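Local coordinates for DNA helicase assembly protein (Enterobacteria phage T4, PDB 1C1K) that loads the replicative helicase onto forked DNA covered by single-stranded DNA-binding protein, serving viral replication, recombination and repair, at residues M1-E11 and Y193-V207. Sequence-based numbering, arbitrary orientation.
Sequences MIKLRMPAGGE and YRKILNIDSQKAKNV
Leu4 and Leu197 lie side by side, packed tightly, with Leu4 CD1 3.3 Å from Leu197 CD2. The same Leu4 methyl reaches Tyr193 CE1 at 3.5 Å, while Leu197 CD1 sits over the centre of one face of that ring. Ile2 runs alongside Ile199 and brings CD1 to 3.7 Å from Leu197 CD2. Met1 runs extended as far as SD (chi1 177°), which lies 3.8 Å from Ala204 CA and beside Val207 CG2, bending only beyond it. Ile2, Leu4, Leu197 and Ile199 line one face of a two-stranded antiparallel sheet, 2-4 with 197-199, which ties the N-terminus to the C-terminal part of a largely helical two-domain protein. Lys3 and Asn198 form its hydrogen-bonded pair, on the other face; Asn198 N donates to Lys3 O at 2.6 Å. Just past strand 2-4, Arg5 N donates to Ile196 O (2.5 Å), and its extended chain carries NH1 back to Leu197 O in a weak bond (2.6 Å, N-H...O angle 118°). At the other end Asp200 N donates to Met1 O, and its side chain N-caps helix 201-216 through a weak bond from Lys203 N. Ile162 of helix 158-168 packs against Tyr193, Leu197 and Ile199; Glu159 holds the Tyr193 hydroxyl.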
loop_
_atom_site.group_PDB
_atom_site.type_symbol
_atom_site.label_atom_id
_atom_site.label_comp_id
_atom_site.label_asym_id
_atom_site.label_seq_id
_atom_site.Cartn_x
_atom_site.Cartn_y
_atom_site.Cartn_z
ATOM N N MET A 1 14.913 0.596 6.780
ATOM C CA MET A 1 14.045 -0.610 6.894
ATOM C C MET A 1 13.068 -0.710 5.729
ATOM O O MET A 1 12.794 -1.799 5.227
ATOM C CB MET A 1 13.261 -0.567 8.210
ATOM C CG MET A 1 12.286 -1.725 8.401
ATOM S SD MET A 1 11.360 -1.630 9.964
ATOM C CE MET A 1 10.243 -0.271 9.623
ATOM N N ILE A 2 12.550 0.430 5.291
ATOM C CA ILE A 2 11.584 0.421 4.209
ATOM C C ILE A 2 11.652 1.687 3.369
ATOM O O ILE A 2 11.696 2.797 3.892
ATOM C CB ILE A 2 10.147 0.237 4.776
ATOM C CG1 ILE A 2 9.117 0.276 3.646
ATOM C CG2 ILE A 2 9.858 1.307 5.826
ATOM C CD1 ILE A 2 7.716 -0.151 4.077
ATOM N N LYS A 3 11.659 1.500 2.057
ATOM C CA LYS A 3 11.718 2.606 1.113
ATOM C C LYS A 3 10.841 2.282 -0.083
ATOM O O LYS A 3 10.785 1.137 -0.529
ATOM C CB LYS A 3 13.155 2.819 0.633
ATOM C CG LYS A 3 13.801 4.077 1.160
ATOM C CD LYS A 3 13.523 5.257 0.240
ATOM C CE LYS A 3 14.815 5.842 -0.311
ATOM N NZ LYS A 3 14.871 5.766 -1.801
ATOM N N LEU A 4 10.147 3.292 -0.589
ATOM C CA LEU A 4 9.284 3.118 -1.745
ATOM C C LEU A 4 10.140 3.193 -2.999
ATOM O O LEU A 4 10.976 4.091 -3.133
ATOM C CB LEU A 4 8.240 4.235 -1.802
ATOM C CG LEU A 4 6.895 4.042 -1.113
ATOM C CD1 LEU A 4 6.200 2.819 -1.689
ATOM C CD2 LEU A 4 7.105 3.909 0.390
ATOM N N ARG A 5 9.951 2.244 -3.906
ATOM C CA ARG A 5 10.684 2.266 -5.161
ATOM C C ARG A 5 10.009 3.391 -5.938
ATOM O O ARG A 5 8.793 3.575 -5.848
ATOM C CB ARG A 5 10.540 0.927 -5.888
ATOM C CG ARG A 5 11.220 -0.222 -5.161
ATOM C CD ARG A 5 11.115 -1.529 -5.924
ATOM N NE ARG A 5 11.910 -2.574 -5.282
ATOM C CZ ARG A 5 11.432 -3.432 -4.385
ATOM N NH1 ARG A 5 10.159 -3.375 -4.020
ATOM N NH2 ARG A 5 12.230 -4.345 -3.846
ATOM N N MET A 6 10.794 4.158 -6.680
ATOM C CA MET A 6 10.243 5.285 -7.425
ATOM C C MET A 6 10.755 5.364 -8.853
ATOM O O MET A 6 11.802 4.807 -9.184
ATOM C CB MET A 6 10.590 6.597 -6.710
ATOM C CG MET A 6 10.116 6.675 -5.267
ATOM S SD MET A 6 8.378 7.135 -5.167
ATOM C CE MET A 6 8.451 8.759 -5.784
ATOM N N PRO A 7 10.005 6.046 -9.729
ATOM C CA PRO A 7 10.460 6.166 -11.116
ATOM C C PRO A 7 11.787 6.928 -11.124
ATOM O O PRO A 7 12.035 7.750 -10.246
ATOM C CB PRO A 7 9.339 6.949 -11.800
ATOM C CG PRO A 7 8.590 7.611 -10.683
ATOM C CD PRO A 7 8.710 6.706 -9.503
ATOM N N ALA A 8 12.642 6.649 -12.100
ATOM C CA ALA A 8 13.931 7.333 -12.171
ATOM C C ALA A 8 13.736 8.804 -12.551
ATOM O O ALA A 8 12.750 9.158 -13.200
ATOM C CB ALA A 8 14.838 6.642 -13.181
ATOM N N GLY A 9 14.675 9.649 -12.133
ATOM C CA GLY A 9 14.596 11.073 -12.434
ATOM C C GLY A 9 13.417 11.755 -11.763
ATOM O O GLY A 9 12.691 12.530 -12.390
ATOM N N GLY A 10 13.250 11.475 -10.476
ATOM C CA GLY A 10 12.146 12.024 -9.710
ATOM C C GLY A 10 12.062 13.523 -9.531
ATOM O O GLY A 10 11.006 14.022 -9.174
ATOM N N GLU A 11 13.153 14.248 -9.766
ATOM C CA GLU A 11 13.128 15.702 -9.606
ATOM C C GLU A 11 12.556 16.414 -10.827
ATOM O O GLU A 11 12.314 17.621 -10.790
ATOM C CB GLU A 11 14.538 16.235 -9.342
ATOM C CG GLU A 11 15.139 15.775 -8.024
ATOM C CD GLU A 11 14.289 16.157 -6.834
ATOM O OE1 GLU A 11 13.960 17.356 -6.692
ATOM O OE2 GLU A 11 13.951 15.256 -6.039
ATOM N N TYR A 193 1.434 -3.303 -3.866
ATOM C CA TYR A 193 2.204 -2.365 -3.052
ATOM C C TYR A 193 3.521 -3.010 -2.609
ATOM O O TYR A 193 4.557 -2.357 -2.543
ATOM C CB TYR A 193 1.375 -1.945 -1.837
ATOM C CG TYR A 193 1.847 -0.696 -1.100
ATOM C CD1 TYR A 193 2.718 0.230 -1.698
ATOM C CD2 TYR A 193 1.414 -0.442 0.199
ATOM C CE1 TYR A 193 3.139 1.371 -1.011
ATOM C CE2 TYR A 193 1.828 0.694 0.893
ATOM C CZ TYR A 193 2.688 1.593 0.286
ATOM O OH TYR A 193 3.099 2.703 0.992
ATOM N N ARG A 194 3.477 -4.304 -2.322
ATOM C CA ARG A 194 4.678 -5.014 -1.903
ATOM C C ARG A 194 5.760 -4.951 -2.989
ATOM O O ARG A 194 6.950 -4.912 -2.689
ATOM C CB ARG A 194 4.329 -6.474 -1.562
ATOM C CG ARG A 194 5.512 -7.336 -1.120
ATOM C CD ARG A 194 5.050 -8.702 -0.588
ATOM N NE ARG A 194 4.456 -9.538 -1.631
ATOM C CZ ARG A 194 4.064 -10.801 -1.460
ATOM N NH1 ARG A 194 4.197 -11.398 -0.278
ATOM N NH2 ARG A 194 3.538 -11.472 -2.477
ATOM N N LYS A 195 5.343 -4.934 -4.253
ATOM C CA LYS A 195 6.291 -4.873 -5.366
ATOM C C LYS A 195 7.076 -3.562 -5.408
ATOM O O LYS A 195 8.247 -3.543 -5.795
ATOM C CB LYS A 195 5.557 -5.062 -6.696
ATOM C CG LYS A 195 5.124 -6.499 -6.952
ATOM C CD LYS A 195 4.531 -6.674 -8.337
ATOM C CE LYS A 195 4.186 -8.138 -8.589
ATOM N NZ LYS A 195 4.747 -8.630 -9.879
ATOM N N ILE A 196 6.439 -2.463 -5.015
ATOM C CA ILE A 196 7.133 -1.182 -5.042
ATOM C C ILE A 196 7.808 -0.830 -3.715
ATOM O O ILE A 196 8.522 0.164 -3.622
ATOM C CB ILE A 196 6.185 -0.033 -5.462
ATOM C CG1 ILE A 196 4.921 -0.043 -4.618
ATOM C CG2 ILE A 196 5.819 -0.176 -6.934
ATOM C CD1 ILE A 196 4.014 1.154 -4.886
ATOM N N LEU A 197 7.595 -1.648 -2.691
ATOM C CA LEU A 197 8.216 -1.390 -1.397
ATOM C C LEU A 197 9.513 -2.172 -1.275
ATOM O O LEU A 197 9.541 -3.378 -1.503
ATOM C CB LEU A 197 7.277 -1.785 -0.254
ATOM C CG LEU A 197 6.128 -0.835 0.089
ATOM C CD1 LEU A 197 5.235 -1.488 1.132
ATOM C CD2 LEU A 197 6.678 0.490 0.604
ATOM N N ASN A 198 10.587 -1.473 -0.921
ATOM C CA ASN A 198 11.897 -2.084 -0.741
ATOM C C ASN A 198 12.039 -2.276 0.762
ATOM O O ASN A 198 12.301 -1.326 1.501
ATOM C CB ASN A 198 12.988 -1.148 -1.260
ATOM C CG ASN A 198 14.343 -1.810 -1.325
ATOM O OD1 ASN A 198 15.268 -1.290 -1.945
ATOM N ND2 ASN A 198 14.471 -2.965 -0.685
ATOM N N ILE A 199 11.860 -3.512 1.211
ATOM C CA ILE A 199 11.913 -3.807 2.635
ATOM C C ILE A 199 13.043 -4.732 3.047
ATOM O O ILE A 199 13.289 -5.755 2.411
ATOM C CB ILE A 199 10.578 -4.446 3.097
ATOM C CG1 ILE A 199 9.443 -3.422 2.977
ATOM C CG2 ILE A 199 10.707 -4.985 4.527
ATOM C CD1 ILE A 199 8.059 -4.043 3.006
ATOM N N ASP A 200 13.729 -4.355 4.121
ATOM C CA ASP A 200 14.799 -5.167 4.676
ATOM C C ASP A 200 14.113 -6.034 5.730
ATOM O O ASP A 200 13.855 -5.584 6.851
ATOM C CB ASP A 200 15.860 -4.289 5.340
ATOM C CG ASP A 200 17.043 -5.092 5.848
ATOM O OD1 ASP A 200 16.854 -6.278 6.191
ATOM O OD2 ASP A 200 18.163 -4.542 5.904
ATOM N N SER A 201 13.809 -7.270 5.348
ATOM C CA SER A 201 13.134 -8.232 6.214
ATOM C C SER A 201 13.756 -8.405 7.588
ATOM O O SER A 201 13.047 -8.433 8.591
ATOM C CB SER A 201 13.080 -9.596 5.526
ATOM O OG SER A 201 11.763 -9.870 5.090
ATOM N N GLN A 202 15.076 -8.539 7.631
ATOM C CA GLN A 202 15.781 -8.723 8.891
ATOM C C GLN A 202 15.565 -7.555 9.844
ATOM O O GLN A 202 15.319 -7.750 11.029
ATOM C CB GLN A 202 17.280 -8.918 8.633
ATOM C CG GLN A 202 18.071 -9.358 9.854
ATOM C CD GLN A 202 17.493 -10.595 10.522
ATOM O OE1 GLN A 202 17.428 -10.674 11.749
ATOM N NE2 GLN A 202 17.075 -11.567 9.717
ATOM N N LYS A 203 15.659 -6.337 9.321
ATOM C CA LYS A 203 15.468 -5.149 10.138
ATOM C C LYS A 203 14.037 -5.074 10.657
ATOM O O LYS A 203 13.815 -4.728 11.809
ATOM C CB LYS A 203 15.810 -3.894 9.328
ATOM C CG LYS A 203 17.309 -3.739 9.041
ATOM C CD LYS A 203 17.596 -2.452 8.284
ATOM C CE LYS A 203 19.088 -2.285 8.034
ATOM N NZ LYS A 203 19.377 -1.196 7.052
ATOM N N ALA A 204 13.068 -5.399 9.805
ATOM C CA ALA A 204 11.663 -5.376 10.211
ATOM C C ALA A 204 11.453 -6.422 11.308
ATOM O O ALA A 204 10.750 -6.180 12.291
ATOM C CB ALA A 204 10.768 -5.676 9.013
ATOM N N LYS A 205 12.078 -7.585 11.138
ATOM C CA LYS A 205 11.987 -8.664 12.121
ATOM C C LYS A 205 12.566 -8.225 13.468
ATOM O O LYS A 205 11.962 -8.467 14.515
ATOM C CB LYS A 205 12.748 -9.895 11.627
ATOM C CG LYS A 205 12.538 -11.137 12.480
ATOM C CD LYS A 205 13.257 -12.327 11.869
ATOM C CE LYS A 205 12.897 -13.625 12.577
ATOM N NZ LYS A 205 13.464 -13.675 13.953
ATOM N N ASN A 206 13.738 -7.589 13.435
ATOM C CA ASN A 206 14.401 -7.109 14.647
ATOM C C ASN A 206 13.490 -6.149 15.405
ATOM O O ASN A 206 13.336 -6.253 16.623
ATOM C CB ASN A 206 15.707 -6.384 14.303
ATOM C CG ASN A 206 16.794 -7.324 13.797
ATOM O OD1 ASN A 206 16.673 -8.544 13.887
ATOM N ND2 ASN A 206 17.864 -6.752 13.264
ATOM N N VAL A 207 12.887 -5.210 14.682
ATOM C CA VAL A 207 11.987 -4.239 15.300
ATOM C C VAL A 207 10.805 -4.966 15.940
ATOM O O VAL A 207 10.403 -4.653 17.061
ATOM C CB VAL A 207 11.469 -3.220 14.260
ATOM C CG1 VAL A 207 10.432 -2.302 14.892
ATOM C CG2 VAL A 207 12.635 -2.396 13.717
#